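Sensor protein (Geobacter sulfurreducens, PDB 3H7M) is probably a membrane-bound sensor histidine kinase that transfers a phosphoryl group from ATP to a protein histidine, represented here by its sensor domain, which resembles periplasmic solute-binding proteins. Local coordinates at residues 77-81 / 82-86. Sequence-based numbering, arbitrary orientation.
With NA (sodium ion), chain B.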
loop_
_atom_site.group_PDB
_atom_site.type_symbol
_atom_site.label_atom_id
_atom_site.label_comp_id
_atom_site.label_asym_id
_atom_site.label_seq_id
_atom_site.Cartn_x
_atom_site.Cartn_y
_atom_site.Cartn_z
ATOM N N ILE A 77 -5.016 -2.708 -0.048
ATOM C CA ILE A 77 -5.560 -1.385 0.104
ATOM C C ILE A 77 -5.901 -1.111 1.552
ATOM O O ILE A 77 -6.395 -1.984 2.277
ATOM C CB ILE A 77 -6.787 -1.202 -0.772
ATOM C CG1 ILE A 77 -7.376 0.188 -0.545
ATOM C CG2 ILE A 77 -7.801 -2.282 -0.466
ATOM C CD1 ILE A 77 -8.506 0.530 -1.487
ATOM N N SER A 78 -5.592 0.110 1.970
ATOM C CA SER A 78 -5.836 0.550 3.332
ATOM C C SER A 78 -7.308 0.873 3.555
ATOM O O SER A 78 -7.968 1.439 2.692
ATOM C CB SER A 78 -4.981 1.780 3.644
ATOM O OG SER A 78 -3.627 1.425 3.866
ATOM N N TRP A 79 -7.815 0.503 4.720
ATOM C CA TRP A 79 -9.200 0.759 5.068
ATOM C C TRP A 79 -9.422 2.202 5.520
ATOM O O TRP A 79 -8.522 2.826 6.106
ATOM C CB TRP A 79 -9.638 -0.176 6.203
ATOM C CG TRP A 79 -11.088 -0.002 6.573
ATOM C CD1 TRP A 79 -12.168 -0.602 5.983
ATOM C CD2 TRP A 79 -11.618 0.898 7.552
ATOM N NE1 TRP A 79 -13.334 -0.124 6.532
ATOM C CE2 TRP A 79 -13.024 0.798 7.496
ATOM C CE3 TRP A 79 -11.040 1.785 8.470
ATOM C CZ2 TRP A 79 -13.859 1.549 8.323
ATOM C CZ3 TRP A 79 -11.872 2.531 9.293
ATOM C CH2 TRP A 79 -13.266 2.407 9.212
ATOM N N SER A 80 -10.620 2.718 5.231
ATOM C CA SER A 80 -11.057 4.059 5.650
ATOM C C SER A 80 -12.562 4.150 5.466
ATOM O O SER A 80 -13.135 3.458 4.626
ATOM C CB SER A 80 -10.409 5.178 4.837
ATOM O OG SER A 80 -11.246 5.553 3.767
ATOM N N GLU A 81 -13.194 5.015 6.252
ATOM C CA GLU A 81 -14.633 5.200 6.181
ATOM C C GLU A 81 -15.105 5.594 4.793
ATOM O O GLU A 81 -15.992 4.946 4.235
ATOM C CB GLU A 81 -15.081 6.245 7.197
ATOM C CG GLU A 81 -15.565 5.646 8.502
ATOM C CD GLU A 81 -16.661 4.620 8.278
ATOM O OE1 GLU A 81 -17.439 4.786 7.311
ATOM O OE2 GLU A 81 -16.751 3.656 9.070
ATOM N N LYS A 82 -14.517 6.650 4.236
ATOM C CA LYS A 82 -14.897 7.102 2.900
ATOM C C LYS A 82 -14.745 5.948 1.922
ATOM O O LYS A 82 -15.502 5.822 0.951
ATOM C CB LYS A 82 -13.993 8.250 2.437
ATOM C CG LYS A 82 -14.660 9.619 2.362
ATOM C CD LYS A 82 -13.728 10.644 1.708
ATOM C CE LYS A 82 -14.232 12.086 1.865
ATOM N NZ LYS A 82 -15.542 12.369 1.198
ATOM N N ARG A 83 -13.749 5.110 2.187
ATOM C CA ARG A 83 -13.451 3.977 1.332
ATOM C C ARG A 83 -14.431 2.822 1.490
ATOM O O ARG A 83 -14.879 2.262 0.499
ATOM C CB ARG A 83 -12.015 3.498 1.580
ATOM C CG ARG A 83 -10.928 4.417 0.997
ATOM C CD ARG A 83 -9.527 3.843 1.231
ATOM N NE ARG A 83 -8.467 4.625 0.590
ATOM C CZ ARG A 83 -7.177 4.283 0.581
ATOM N NH1 ARG A 83 -6.763 3.166 1.180
ATOM N NH2 ARG A 83 -6.295 5.058 -0.033
ATOM N N ALA A 84 -14.759 2.461 2.725
ATOM C CA ALA A 84 -15.699 1.371 2.965
ATOM C C ALA A 84 -17.056 1.657 2.295
ATOM O O ALA A 84 -17.766 0.736 1.883
ATOM C CB ALA A 84 -15.879 1.161 4.469
ATOM N N ARG A 85 -17.399 2.938 2.175
ATOM C CA ARG A 85 -18.659 3.352 1.567
ATOM C C ARG A 85 -18.809 3.013 0.086
ATOM O O ARG A 85 -19.851 3.299 -0.509
ATOM C CB ARG A 85 -18.859 4.862 1.735
ATOM C CG ARG A 85 -19.593 5.263 3.001
ATOM C CD ARG A 85 -20.126 6.691 2.902
ATOM N NE ARG A 85 -19.156 7.691 3.334
ATOM C CZ ARG A 85 -18.728 7.813 4.587
ATOM N NH1 ARG A 85 -19.180 6.994 5.530
ATOM N NH2 ARG A 85 -17.855 8.763 4.901
ATOM N N GLN A 86 -17.789 2.409 -0.518
ATOM C CA GLN A 86 -17.874 2.090 -1.938
ATOM C C GLN A 86 -17.317 0.735 -2.335
ATOM O O GLN A 86 -17.507 0.291 -3.470
ATOM C CB GLN A 86 -17.168 3.161 -2.753
ATOM C CG GLN A 86 -17.583 4.566 -2.410
ATOM C CD GLN A 86 -17.198 5.528 -3.498
ATOM O OE1 GLN A 86 -16.027 5.620 -3.867
ATOM N NE2 GLN A 86 -18.181 6.249 -4.032
HETATM NA NA NA B . -18.446 -1.835 2.612
HETATM O O HOH W 1 -4.010 2.036 0.378
HETATM O O HOH W 2 -21.101 -0.529 3.015
#
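With CG of Arg83 set opposite its own carbonyl carbon (chi1 -74°) and the chain extended from CG to NE, the guanidinium runs back along the preceding residues to Ser78. There NH1 donates to Ser78 O at 2.6 Å; the acceptor lies in the guanidinium plane, but the donor is tilted 29° from the carbonyl plane. CD1 of Ile77 lies over one guanidinium face, and a water accepts from both Arg83 NH1 and Ser78 N; NH1 thus reaches the strand end directly at the Ser78 carbonyl and, through the shared water, at its amide. Replacing Arg83 with an alanine is likely to leave Ser78 O without its guanidinium donor and the water with one partner fewer, and to open a gap beside Ile77.

Ser80 is the N-cap of the short helix 81-84: its OG accepts from Arg83 N at 3.0 Å, while CG of Arg83 packs 3.0 Å from the same Ser80 OG. One turn on, Ala84 N donates to Ser80 O at 2.7 Å. This strand-to-helix turn follows strand 73-78 of the mixed sheet in a domain of the family 3 solute-binding type, and helix 127-133 packs against Ser80 and Arg83.

On the exposed side, bends at chi2 of Glu81 and chi3 of Arg85 let their chains cross roughly perpendicularly, bringing Glu81 OE1 to 3.3 Å from Arg85 NH1 in a salt bridge with the two planar groups 25° apart. Glu81 O sits over the centre of the Arg85 guanidinium and also accepts from Arg85 N. CB of Ala84 comes to 3.5 Å from Trp79 NE1. Ala84 O binds the sodium ion at 2.8 Å, a site completed by Asp88, Gln199 and a water.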